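Local atomic coordinates of nickel ABC transporter (Nickel-binding protein) (Bacillus halodurans, PDB entry 3T66), a protein that probably captures nickel or peptide-type ligands outside the membrane and delivers them to an ABC transporter. Residues 81-86 with 155-160; 42-47 with 56-61; 46-51 with 136-141; 75-80 with 118-123; 159-164 with 179-184. All coordinates share one frame; numbering follows the deposited sequence.

Contact 1 (81-86 with 155-160); sequences FQNGKE and HPVGTG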
# COMPACT_ATOMS: atom_id res chain seq x y z
N PHE A 81 20.32 9.06 18.76
CA PHE A 81 18.98 9.54 19.11
C PHE A 81 18.97 11.05 19.35
O PHE A 81 19.98 11.65 19.64
CB PHE A 81 18.39 8.83 20.34
CG PHE A 81 18.26 7.35 20.17
CD1 PHE A 81 17.09 6.79 19.65
CD2 PHE A 81 19.30 6.49 20.53
CE1 PHE A 81 16.98 5.40 19.48
CE2 PHE A 81 19.20 5.10 20.36
CZ PHE A 81 18.06 4.56 19.82
N GLN A 82 17.80 11.64 19.21
CA GLN A 82 17.57 13.05 19.45
C GLN A 82 18.08 13.48 20.81
O GLN A 82 18.46 14.65 21.01
CB GLN A 82 16.08 13.33 19.35
CG GLN A 82 15.59 13.51 17.92
CD GLN A 82 14.39 12.67 17.61
OE1 GLN A 82 13.85 12.03 18.49
NE2 GLN A 82 13.99 12.63 16.34
N ASN A 83 18.12 12.57 21.76
CA ASN A 83 18.59 12.95 23.08
C ASN A 83 20.10 12.85 23.15
O ASN A 83 20.66 13.19 24.14
CB ASN A 83 17.92 12.11 24.17
CG ASN A 83 18.42 10.68 24.17
OD1 ASN A 83 19.33 10.33 23.42
ND2 ASN A 83 17.80 9.84 25.00
N GLY A 84 20.76 12.38 22.10
CA GLY A 84 22.22 12.31 22.07
C GLY A 84 22.81 10.92 22.23
O GLY A 84 23.90 10.67 21.73
N LYS A 85 22.11 10.00 22.91
CA LYS A 85 22.66 8.66 23.19
C LYS A 85 23.01 7.93 21.88
O LYS A 85 22.35 8.15 20.84
CB LYS A 85 21.72 7.82 24.07
N GLU A 86 24.06 7.09 21.92
CA GLU A 86 24.49 6.34 20.73
C GLU A 86 23.41 5.30 20.38
O GLU A 86 22.71 4.85 21.27
CB GLU A 86 25.86 5.69 20.97
N HIS A 155 5.97 11.62 24.18
CA HIS A 155 7.34 12.06 24.01
C HIS A 155 8.28 10.93 23.58
O HIS A 155 9.11 10.47 24.37
CB HIS A 155 7.86 12.70 25.29
CG HIS A 155 8.82 13.81 25.05
ND1 HIS A 155 9.98 13.65 24.32
CD2 HIS A 155 8.81 15.11 25.45
CE1 HIS A 155 10.64 14.79 24.28
NE2 HIS A 155 9.95 15.69 24.95
N PRO A 156 8.13 10.46 22.34
CA PRO A 156 9.03 9.46 21.76
C PRO A 156 10.42 10.00 21.34
O PRO A 156 10.55 11.02 20.67
CB PRO A 156 8.25 8.94 20.54
CG PRO A 156 7.23 9.97 20.23
CD PRO A 156 6.94 10.72 21.49
N VAL A 157 11.49 9.33 21.74
CA VAL A 157 12.79 9.85 21.35
C VAL A 157 13.44 8.93 20.37
O VAL A 157 13.90 7.85 20.73
CB VAL A 157 13.68 10.19 22.57
CG1 VAL A 157 15.17 10.11 22.21
CG2 VAL A 157 13.34 11.60 22.98
N GLY A 158 13.43 9.37 19.11
CA GLY A 158 13.89 8.55 18.02
C GLY A 158 15.04 9.18 17.29
O GLY A 158 15.68 10.09 17.80
N THR A 159 15.28 8.70 16.08
CA THR A 159 16.42 9.15 15.33
C THR A 159 16.06 10.11 14.20
O THR A 159 16.92 10.52 13.41
CB THR A 159 17.20 7.96 14.79
OG1 THR A 159 16.40 7.33 13.80
CG2 THR A 159 17.46 6.97 15.89
N GLY A 160 14.80 10.51 14.13
CA GLY A 160 14.39 11.44 13.07
C GLY A 160 15.09 12.79 13.09
O GLY A 160 15.62 13.25 14.12
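Gln82 joins two loops in a buried contact by holding the backbone on both sides of Thr159, with Val157 CG1 packed against Phe81 CB and the flat amide end of Asn83. Residues 81-86 lie between strand 70-75 and helix 89-100; the loop of residues 155-160 leads into strand 162-168. The Gln82 side chain, bent at chi2 (130°), brings both ends of its amide against the opposing main chain. OE1 accepts from Gly158 N at 2.8 Å in a bent bond (137° at the hydrogen), the donor standing above the carbonyl plane. NE2 gives a hydrogen to Gly160 O, also 2.8 Å away, and donates to Ile41 O as well. An alanine here would probably leave Gly158 N and Gly160 O without these mates and free the two loops to shift against each other. A further bond from Gln82 N to Gly158 O is less certain, because the position of that oxygen is doubtful. The loop 81-86 opens with a type I beta turn from Phe81 to Gly84, closed by Gly84 N to Phe81 O. An Asx turn overlaps it, Asn83 OD1 accepting from Lys85 N at 2.8 Å. The positive phi of Gly84 (106°) would jam a CB against the preceding carbonyl. Val157 CG1 lies 3.9 Å from Phe81 CB and 3.8 Å from Asn83 CG. Asn83 and Val157 cross at about a right angle, while Asn83 ND2 is bound by Asp146 and Glu149. Farther along the Phe81 ring, CD1 meets Thr159 CG2 at 3.8 Å.

Contact 2 (42-47 with 56-61); sequences TETLVR and APWLAE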
# COMPACT_ATOMS: atom_id res chain seq x y z
N THR A 42 10.97 9.64 13.97
CA THR A 42 11.24 8.25 14.18
C THR A 42 11.46 7.58 12.83
O THR A 42 10.89 8.04 11.83
CB THR A 42 10.02 7.67 14.98
OG1 THR A 42 10.42 7.41 16.33
CG2 THR A 42 9.46 6.38 14.40
N GLU A 43 12.30 6.55 12.80
CA GLU A 43 12.70 5.85 11.56
C GLU A 43 12.88 4.34 11.75
O GLU A 43 12.90 3.85 12.86
CB GLU A 43 14.02 6.42 11.09
CG GLU A 43 13.99 7.90 10.92
CD GLU A 43 15.36 8.51 10.75
OE1 GLU A 43 16.31 8.06 11.43
OE2 GLU A 43 15.50 9.45 9.93
N THR A 44 13.10 3.61 10.68
CA THR A 44 13.04 2.15 10.78
C THR A 44 14.38 1.61 10.39
O THR A 44 15.19 2.37 9.87
CB THR A 44 11.97 1.62 9.82
OG1 THR A 44 12.18 2.24 8.55
CG2 THR A 44 10.51 1.93 10.34
N LEU A 45 14.63 0.32 10.60
CA LEU A 45 15.90 -0.26 10.18
C LEU A 45 16.06 -0.27 8.66
O LEU A 45 17.17 -0.26 8.09
CB LEU A 45 16.06 -1.68 10.71
CG LEU A 45 15.97 -1.93 12.23
CD1 LEU A 45 16.08 -3.41 12.62
CD2 LEU A 45 17.03 -1.18 12.94
N VAL A 46 14.94 -0.26 7.99
CA VAL A 46 14.96 -0.55 6.59
C VAL A 46 13.81 0.21 6.02
O VAL A 46 12.89 0.48 6.75
CB VAL A 46 14.87 -2.05 6.48
CG1 VAL A 46 13.85 -2.47 5.56
CG2 VAL A 46 16.20 -2.56 6.05
N ARG A 47 13.89 0.63 4.76
CA ARG A 47 12.88 1.51 4.13
C ARG A 47 12.62 1.06 2.72
O ARG A 47 13.35 0.26 2.20
CB ARG A 47 13.34 3.00 4.08
CG ARG A 47 14.81 3.24 3.56
CD ARG A 47 15.16 4.71 3.43
NE ARG A 47 14.24 5.38 2.50
CZ ARG A 47 13.43 6.41 2.79
NH1 ARG A 47 13.39 6.97 4.00
NH2 ARG A 47 12.65 6.91 1.84
N ALA A 56 15.48 -1.13 1.03
CA ALA A 56 16.79 -0.50 1.14
C ALA A 56 17.21 -0.28 2.60
O ALA A 56 16.36 -0.04 3.47
CB ALA A 56 16.80 0.79 0.44
N PRO A 57 18.48 -0.25 2.88
CA PRO A 57 18.89 0.07 4.23
C PRO A 57 18.62 1.51 4.60
O PRO A 57 18.74 2.38 3.79
CB PRO A 57 20.38 -0.17 4.19
CG PRO A 57 20.72 -0.34 2.82
CD PRO A 57 19.57 -0.92 2.18
N TRP A 58 18.23 1.72 5.84
CA TRP A 58 18.11 3.04 6.39
C TRP A 58 18.94 3.05 7.64
O TRP A 58 20.09 3.32 7.59
CB TRP A 58 16.66 3.30 6.70
CG TRP A 58 16.27 4.68 6.70
CD1 TRP A 58 17.02 5.73 6.40
CD2 TRP A 58 15.02 5.18 7.06
NE1 TRP A 58 16.33 6.87 6.54
CE2 TRP A 58 15.07 6.55 6.94
CE3 TRP A 58 13.84 4.60 7.47
CZ2 TRP A 58 14.00 7.35 7.21
CZ3 TRP A 58 12.79 5.38 7.73
CH2 TRP A 58 12.87 6.74 7.61
N LEU A 59 18.36 2.71 8.77
CA LEU A 59 19.06 2.67 10.03
C LEU A 59 20.04 1.58 10.08
O LEU A 59 20.97 1.62 10.83
CB LEU A 59 18.11 2.52 11.19
CG LEU A 59 17.39 3.76 11.64
CD1 LEU A 59 16.85 3.55 12.97
CD2 LEU A 59 18.27 4.90 11.63
N ALA A 60 19.77 0.55 9.33
CA ALA A 60 20.68 -0.58 9.18
C ALA A 60 21.44 -0.40 7.88
O ALA A 60 20.87 0.11 6.88
CB ALA A 60 19.91 -1.87 9.15
N GLU A 61 22.72 -0.79 7.88
CA GLU A 61 23.57 -0.78 6.67
C GLU A 61 23.28 -1.93 5.71
O GLU A 61 23.40 -1.78 4.48
CB GLU A 61 25.02 -0.95 7.08
CG GLU A 61 25.96 0.20 6.92
CD GLU A 61 27.25 -0.09 7.72
OE1 GLU A 61 27.74 0.79 8.50
OE2 GLU A 61 27.77 -1.23 7.62
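Leu45 O receives two backbone donors from 56-61, Trp58 N at 3.2 Å and Ala60 N at 3.0 Å. The first stands above the carbonyl plane, the second in it, on a lone pair. Next along the chain Arg47 and Ala56 satisfy each other, Arg47 N to Ala56 O at 2.9 Å and Ala56 N to Arg47 O at 2.8 Å. Leu59 N to Thr44 O is a weak bond. Thr44 OG1 donates to Val46 O (2.6 Å) and sits at the edge of the Trp58 indole, in its plane. Each indole face is covered: Glu43 CB lies 3.8 Å from the six-membered ring centroid in a CH-pi contact, and over the opposite face Arg47 CZ is 4.6 Å from that centroid, a cation-pi pair. The guanidinium stands at 90° to the indole, NH1 edge-on, while Arg47 CD, farther back, lies over the five-membered ring. An alanine in place of Trp58 would probably cost Arg47 its indole partner, leaving Tyr479 as its second aromatic one, and open a gap beside Glu43, whose carboxylate takes Thr159 OG1 and Trp182 NE1 on OE1 and Tyr181 OH on OE2. The reciprocal Arg47-Ala56 pair belongs to the beta hairpin of strands 46-48 and 55-57.

Contact 3 (46-51 with 136-141); sequences VRVDEE and ELVNPN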
# COMPACT_ATOMS: atom_id res chain seq x y z
N VAL A 46 14.94 -0.26 7.99
CA VAL A 46 14.96 -0.55 6.59
C VAL A 46 13.81 0.21 6.02
O VAL A 46 12.89 0.48 6.75
CB VAL A 46 14.87 -2.05 6.48
CG1 VAL A 46 13.85 -2.47 5.56
CG2 VAL A 46 16.20 -2.56 6.05
N ARG A 47 13.89 0.63 4.76
CA ARG A 47 12.88 1.51 4.13
C ARG A 47 12.62 1.06 2.72
O ARG A 47 13.35 0.26 2.20
CB ARG A 47 13.34 3.00 4.08
CG ARG A 47 14.81 3.24 3.56
CD ARG A 47 15.16 4.71 3.43
NE ARG A 47 14.24 5.38 2.50
CZ ARG A 47 13.43 6.41 2.79
NH1 ARG A 47 13.39 6.97 4.00
NH2 ARG A 47 12.65 6.91 1.84
N VAL A 48 11.58 1.59 2.12
CA VAL A 48 11.28 1.48 0.69
C VAL A 48 11.87 2.70 -0.07
O VAL A 48 11.39 3.83 0.04
CB VAL A 48 9.76 1.45 0.52
CG1 VAL A 48 9.37 1.42 -0.93
CG2 VAL A 48 9.16 0.30 1.27
N ASP A 49 12.91 2.47 -0.86
CA ASP A 49 13.61 3.51 -1.59
C ASP A 49 12.66 4.13 -2.60
O ASP A 49 11.98 3.43 -3.31
CB ASP A 49 14.80 2.82 -2.24
CG ASP A 49 15.48 3.66 -3.31
OD1 ASP A 49 15.50 4.93 -3.24
OD2 ASP A 49 16.03 3.00 -4.24
N GLU A 50 12.58 5.46 -2.63
CA GLU A 50 11.79 6.18 -3.63
C GLU A 50 12.24 5.95 -5.09
O GLU A 50 11.40 5.97 -5.98
CB GLU A 50 11.73 7.68 -3.33
N GLU A 51 13.53 5.74 -5.35
CA GLU A 51 13.96 5.61 -6.76
C GLU A 51 13.62 4.24 -7.35
O GLU A 51 12.98 4.20 -8.41
CB GLU A 51 15.41 6.05 -7.02
N GLU A 136 9.46 -6.86 6.89
CA GLU A 136 8.61 -6.52 8.02
C GLU A 136 9.19 -5.39 8.80
O GLU A 136 8.43 -4.69 9.49
CB GLU A 136 8.43 -7.67 8.99
CG GLU A 136 7.61 -8.85 8.46
CD GLU A 136 6.13 -8.56 8.25
OE1 GLU A 136 5.58 -7.51 8.74
OE2 GLU A 136 5.51 -9.43 7.59
N LEU A 137 10.50 -5.17 8.70
CA LEU A 137 11.12 -4.11 9.49
C LEU A 137 10.87 -2.71 8.92
O LEU A 137 11.17 -1.70 9.55
CB LEU A 137 12.59 -4.41 9.71
CG LEU A 137 12.82 -5.75 10.42
CD1 LEU A 137 14.30 -6.09 10.57
CD2 LEU A 137 12.12 -5.77 11.78
N VAL A 138 10.28 -2.66 7.75
CA VAL A 138 9.89 -1.40 7.16
C VAL A 138 8.70 -0.77 7.91
O VAL A 138 8.53 0.44 7.89
CB VAL A 138 9.47 -1.63 5.70
CG1 VAL A 138 9.00 -0.33 5.01
CG2 VAL A 138 10.56 -2.30 4.91
N ASN A 139 7.89 -1.59 8.57
CA ASN A 139 6.67 -1.14 9.19
C ASN A 139 7.00 -0.05 10.14
O ASN A 139 7.78 -0.25 11.07
CB ASN A 139 6.07 -2.27 10.00
CG ASN A 139 4.55 -2.23 10.04
OD1 ASN A 139 3.94 -1.23 10.38
ND2 ASN A 139 3.94 -3.37 9.73
N PRO A 140 6.38 1.11 9.94
CA PRO A 140 6.57 2.22 10.80
C PRO A 140 6.41 1.87 12.25
O PRO A 140 6.95 2.55 13.11
CB PRO A 140 5.50 3.15 10.34
CG PRO A 140 5.62 3.00 8.88
CD PRO A 140 5.70 1.51 8.71
N ASN A 141 5.70 0.78 12.52
CA ASN A 141 5.52 0.23 13.87
C ASN A 141 6.73 -0.14 14.59
O ASN A 141 6.68 -0.31 15.80
CB ASN A 141 4.90 -1.13 13.74
CG ASN A 141 3.50 -1.03 13.52
OD1 ASN A 141 2.94 0.08 13.67
ND2 ASN A 141 2.86 -2.14 13.13
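Val138 sets its two methyl groups against the strand 46-48, one on Val46 and one on Val48, in a small, buried and almost wholly apolar contact. At its root, CA points a hydrogen at Val46 O, 3.6 Å away and nearly straight (162° at the hydrogen), a CA-H...O contact. CB comes next, 4.2 Å from that same oxygen. There the chain divides. CG1, anti to the backbone N (chi1 178°), runs to Val48 CG2 at 3.8 Å and also approaches Arg47 CA at 4.4 Å. CG2, beside the backbone N, turns the other way and meets Val46 CG1. The forked tip therefore spans alternate residues of the strand, and the Val138 side chain crosses each of the two valines at about a right angle. Behind it, Asn139 N bonds Glu136 O at 3.3 Å, a single turn of backbone that carries Val138 to the strand. Val46 also touches Ile55 of the partner strand 55-57, and Val138 touches Arg391, which is salt-bridged to Glu136. Glu136 in turn packs on Ala109 and Leu110 of helix 104-110, so that the 136-138 turn lies between the hairpin and that helix.

Contact 4 (75-80 with 118-123); sequences LREDVT and DGYTLH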
# COMPACT_ATOMS: atom_id res chain seq x y z
N LEU A 75 24.36 -2.59 11.71
CA LEU A 75 23.81 -1.25 11.80
C LEU A 75 24.85 -0.17 11.55
O LEU A 75 26.04 -0.41 11.66
CB LEU A 75 23.25 -1.00 13.20
CG LEU A 75 22.42 -2.13 13.79
CD1 LEU A 75 22.05 -1.89 15.26
CD2 LEU A 75 21.18 -2.39 12.91
N ARG A 76 24.40 1.04 11.28
CA ARG A 76 25.30 2.12 11.00
C ARG A 76 25.99 2.48 12.29
O ARG A 76 25.39 2.36 13.37
CB ARG A 76 24.54 3.34 10.47
CG ARG A 76 23.65 3.06 9.26
CD ARG A 76 23.03 4.35 8.77
NE ARG A 76 24.10 5.32 8.69
CZ ARG A 76 24.78 5.60 7.58
NH1 ARG A 76 24.43 5.03 6.44
NH2 ARG A 76 25.79 6.47 7.59
N GLU A 77 27.24 2.93 12.18
CA GLU A 77 27.95 3.32 13.39
C GLU A 77 27.80 4.79 13.69
O GLU A 77 28.24 5.28 14.72
CB GLU A 77 29.40 2.83 13.35
CG GLU A 77 29.47 1.31 13.47
CD GLU A 77 30.62 0.66 12.66
OE1 GLU A 77 31.68 1.31 12.49
OE2 GLU A 77 30.44 -0.52 12.21
N ASP A 78 27.13 5.53 12.84
CA ASP A 78 27.07 6.95 13.08
C ASP A 78 25.72 7.49 13.54
O ASP A 78 25.49 8.66 13.38
CB ASP A 78 27.49 7.70 11.83
CG ASP A 78 26.73 7.23 10.59
OD1 ASP A 78 26.24 6.08 10.64
OD2 ASP A 78 26.60 8.00 9.58
N VAL A 79 24.81 6.69 14.08
CA VAL A 79 23.50 7.29 14.34
C VAL A 79 23.38 7.60 15.81
O VAL A 79 23.91 6.84 16.61
CB VAL A 79 22.33 6.39 13.88
CG1 VAL A 79 21.03 6.78 14.55
CG2 VAL A 79 22.13 6.43 12.38
N THR A 80 22.72 8.70 16.15
CA THR A 80 22.38 9.03 17.51
C THR A 80 20.92 9.41 17.62
O THR A 80 20.36 10.05 16.71
CB THR A 80 23.16 10.28 18.04
OG1 THR A 80 22.78 11.46 17.30
CG2 THR A 80 24.72 10.08 18.02
N ASP A 118 25.72 -7.60 19.66
CA ASP A 118 27.16 -7.29 19.84
C ASP A 118 27.58 -6.03 19.06
O ASP A 118 27.54 -6.01 17.81
CB ASP A 118 28.07 -8.46 19.40
N GLY A 119 28.01 -5.01 19.80
CA GLY A 119 28.53 -3.81 19.16
C GLY A 119 27.49 -3.18 18.28
O GLY A 119 26.60 -2.50 18.78
N TYR A 120 27.59 -3.44 16.99
CA TYR A 120 26.63 -2.92 16.03
C TYR A 120 25.99 -4.01 15.16
O TYR A 120 25.08 -3.74 14.37
CB TYR A 120 27.31 -1.87 15.15
CG TYR A 120 27.72 -0.63 15.90
CD1 TYR A 120 26.80 0.39 16.15
CD2 TYR A 120 29.03 -0.47 16.39
CE1 TYR A 120 27.17 1.55 16.85
CE2 TYR A 120 29.40 0.71 17.12
CZ TYR A 120 28.45 1.70 17.32
OH TYR A 120 28.76 2.85 18.01
N THR A 121 26.47 -5.24 15.27
CA THR A 121 25.84 -6.33 14.58
C THR A 121 24.79 -6.91 15.54
O THR A 121 24.92 -6.79 16.76
CB THR A 121 26.86 -7.36 14.08
N LEU A 122 23.73 -7.48 14.95
CA LEU A 122 22.64 -8.19 15.64
C LEU A 122 22.45 -9.60 15.06
O LEU A 122 22.69 -9.82 13.87
CB LEU A 122 21.34 -7.45 15.43
CG LEU A 122 20.97 -6.33 16.39
CD1 LEU A 122 19.82 -5.58 15.80
CD2 LEU A 122 20.58 -6.86 17.74
N HIS A 123 21.98 -10.53 15.87
CA HIS A 123 21.68 -11.89 15.42
C HIS A 123 20.25 -12.21 15.76
O HIS A 123 19.91 -12.22 16.94
CB HIS A 123 22.63 -12.87 16.09
CG HIS A 123 24.06 -12.55 15.81
ND1 HIS A 123 24.75 -13.10 14.75
CD2 HIS A 123 24.90 -11.66 16.40
CE1 HIS A 123 25.97 -12.59 14.72
NE2 HIS A 123 26.08 -11.71 15.70
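Leu75 N donates to Tyr120 O at 3.0 Å (153° at the hydrogen), where strand 70-75 ends beside the start of strand 121-126. These are the two inner strands of an antiparallel four-stranded sheet. The hairpin of 112-118 and 121-126 reverses through a type II' beta turn from Asp118 to Thr121, doubly closed by Thr121 N to Asp118 O (2.9 Å) and Asp118 N to Thr121 O (3.1 Å). Gly119 takes its positive phi. Of the side chains, Tyr120 carries the contact. Chi1 of Glu77 (-69°, CG anti to the carbonyl carbon) sets CG over the centre of the Tyr120 ring, 3.5 Å from the centroid in a CH-pi contact, and the bend at chi2 carries the carboxylate on from there. Tyr120 CD1 also nears Arg76 O at 3.7 Å. Glu77 is exposed, and this packing lies on the outer, solvent-facing part of the contact. On the buried side Leu75 CD1 meets Leu122 CD1 at 4.3 Å, and both leucines rest on Val92 of helix 89-100. Arg76, whose CB leaves its backbone away from 118-123, grips Asp78 side-on, NE reaching OD1 at a tilt and Arg76 NH2 meeting Asp78 OD2 at 2.6 Å in the guanidinium plane.

Contact 5 (159-164 with 179-184); sequences TGPFAL and DEYWDG. With CA (calcium ion), chain B.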
# COMPACT_ATOMS: atom_id res chain seq x y z
N THR A 159 15.28 8.70 16.08
CA THR A 159 16.42 9.15 15.33
C THR A 159 16.06 10.11 14.20
O THR A 159 16.92 10.52 13.41
CB THR A 159 17.20 7.96 14.79
OG1 THR A 159 16.40 7.33 13.80
CG2 THR A 159 17.46 6.97 15.89
N GLY A 160 14.80 10.51 14.13
CA GLY A 160 14.39 11.44 13.07
C GLY A 160 15.09 12.79 13.09
O GLY A 160 15.62 13.25 14.12
N PRO A 161 15.08 13.46 11.96
CA PRO A 161 15.44 14.85 11.80
C PRO A 161 14.54 15.82 12.61
O PRO A 161 14.83 17.03 12.63
CB PRO A 161 15.15 15.08 10.32
CG PRO A 161 13.94 14.24 10.09
CD PRO A 161 14.41 12.96 10.75
N PHE A 162 13.46 15.38 13.22
CA PHE A 162 12.70 16.35 14.05
C PHE A 162 12.44 15.81 15.40
O PHE A 162 11.90 14.72 15.55
CB PHE A 162 11.40 16.87 13.39
CG PHE A 162 11.67 17.67 12.22
CD1 PHE A 162 12.12 18.95 12.35
CD2 PHE A 162 11.63 17.11 10.98
CE1 PHE A 162 12.48 19.69 11.25
CE2 PHE A 162 11.99 17.83 9.85
CZ PHE A 162 12.42 19.12 9.98
N ALA A 163 12.84 16.54 16.40
CA ALA A 163 12.50 16.10 17.71
C ALA A 163 11.17 16.74 18.14
O ALA A 163 10.76 17.80 17.65
CB ALA A 163 13.61 16.38 18.70
N LEU A 164 10.52 16.07 19.09
CA LEU A 164 9.22 16.46 19.55
C LEU A 164 9.35 17.59 20.56
O LEU A 164 10.11 17.48 21.49
CB LEU A 164 8.56 15.24 20.16
CG LEU A 164 7.16 15.44 20.72
CD1 LEU A 164 6.21 15.99 19.68
CD2 LEU A 164 6.76 14.05 21.12
N ASP A 179 19.69 18.90 15.59
CA ASP A 179 20.87 19.50 14.96
C ASP A 179 21.88 18.48 14.47
O ASP A 179 22.56 18.75 13.49
CB ASP A 179 21.52 20.60 15.83
CG ASP A 179 20.71 21.92 15.87
OD1 ASP A 179 19.80 22.10 15.03
OD2 ASP A 179 20.98 22.80 16.74
N GLU A 180 21.94 17.32 15.13
CA GLU A 180 22.93 16.25 14.79
C GLU A 180 22.34 15.02 14.12
O GLU A 180 22.85 13.92 14.27
CB GLU A 180 23.63 15.79 16.05
CG GLU A 180 23.94 16.91 17.06
CD GLU A 180 25.12 17.79 16.64
OE1 GLU A 180 25.94 17.32 15.79
OE2 GLU A 180 25.22 18.93 17.17
N TYR A 181 21.25 15.22 13.39
CA TYR A 181 20.56 14.14 12.70
C TYR A 181 21.58 13.43 11.83
O TYR A 181 22.33 14.10 11.15
CB TYR A 181 19.47 14.73 11.82
CG TYR A 181 18.82 13.70 10.97
CD1 TYR A 181 18.33 12.53 11.51
CD2 TYR A 181 18.73 13.88 9.60
CE1 TYR A 181 17.75 11.56 10.72
CE2 TYR A 181 18.16 12.94 8.80
CZ TYR A 181 17.67 11.77 9.36
OH TYR A 181 17.09 10.83 8.55
N TRP A 182 21.59 12.10 11.84
CA TRP A 182 22.65 11.33 11.20
C TRP A 182 22.75 11.47 9.70
O TRP A 182 23.79 11.17 9.11
CB TRP A 182 22.49 9.88 11.54
CG TRP A 182 21.26 9.26 10.91
CD1 TRP A 182 20.00 9.27 11.42
CD2 TRP A 182 21.19 8.54 9.67
NE1 TRP A 182 19.15 8.62 10.57
CE2 TRP A 182 19.85 8.15 9.49
CE3 TRP A 182 22.14 8.19 8.68
CZ2 TRP A 182 19.42 7.43 8.36
CZ3 TRP A 182 21.71 7.46 7.55
CH2 TRP A 182 20.36 7.08 7.42
N ASP A 183 21.68 11.89 9.05
CA ASP A 183 21.72 11.98 7.59
C ASP A 183 21.66 13.42 7.09
O ASP A 183 21.41 13.69 5.91
CB ASP A 183 20.61 11.15 6.96
CG ASP A 183 21.00 10.59 5.62
OD1 ASP A 183 22.20 10.59 5.33
OD2 ASP A 183 20.14 10.13 4.86
N GLY A 184 21.88 14.37 7.99
CA GLY A 184 22.06 15.74 7.54
C GLY A 184 20.85 16.55 7.93
O GLY A 184 19.73 16.20 7.58
CA CA B . 19.96 24.54 18.06
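Pro161 lies over one face of the Tyr181 ring, CD standing 3.9 Å from the centroid and 22° off the normal, a CH-pi contact. The two residues flank the beta hairpin of strands 162-168 and 172-177: Pro161 precedes the first strand and Tyr181 follows the second. The side chains run side by side and point the same way, and Pro161 CB extends the cover to Tyr181 CD2 at 3.8 Å. Pro161 N is over the same face, toward the rim. The opposite face is met by Asp183 N, 3.6 Å above the ring plane. At the edge, in plane, come Thr159 O and Gly184 O, so that backbone surrounds much of the ring. Thr159 O also lies in the plane of the Trp182 indole, 3.9 Å from Trp182 CD1. Tyr181 CG is anti to the backbone N (chi1 173°), an orientation that lays the ring along the proline. Outside this shell, Tyr181 to Gly184 is a type I beta turn, with Gly184 N on Tyr181 O at 3.2 Å. Glu43 then anchors both aromatic tips, taking Tyr181 OH on OE2 and Trp182 NE1 on OE1. The indole also meets the ring of Trp58, and packs on Arg76 and Val79. Before that turn in the chain, the backbone pair Pro161-Tyr178 continues the register of the hairpin. Asp179, the next residue, reaches outward: its OD1 is salt-bridged to Arg177 NE, while Asp179 OD2 binds the calcium ion at 2.4 Å.

Overall arrangement
Four of the contacts are buried; contact 4, at the ends of the inner strands of the antiparallel sheet, is partly buried. Contacts 2 and 3 both use strand 46-48: its backbone bonds serve the hairpin, while its valines face 136-138. Contacts 1 and 5 share Thr159 and Gly160, and their centres are about 8 Å apart. Glu43 of contact 2 joins them to the hairpin, and Trp182 of contact 5 packs on Arg76 and Val79 of contact 4. The chemistry changes with place: amide-to-backbone bonds between loops in contact 1, paired strands and a cation-pi pair in contact 2, aliphatic packing in contact 3, and ring faces in 4 and 5, with the calcium ligand Asp179 in the second segment of contact 5.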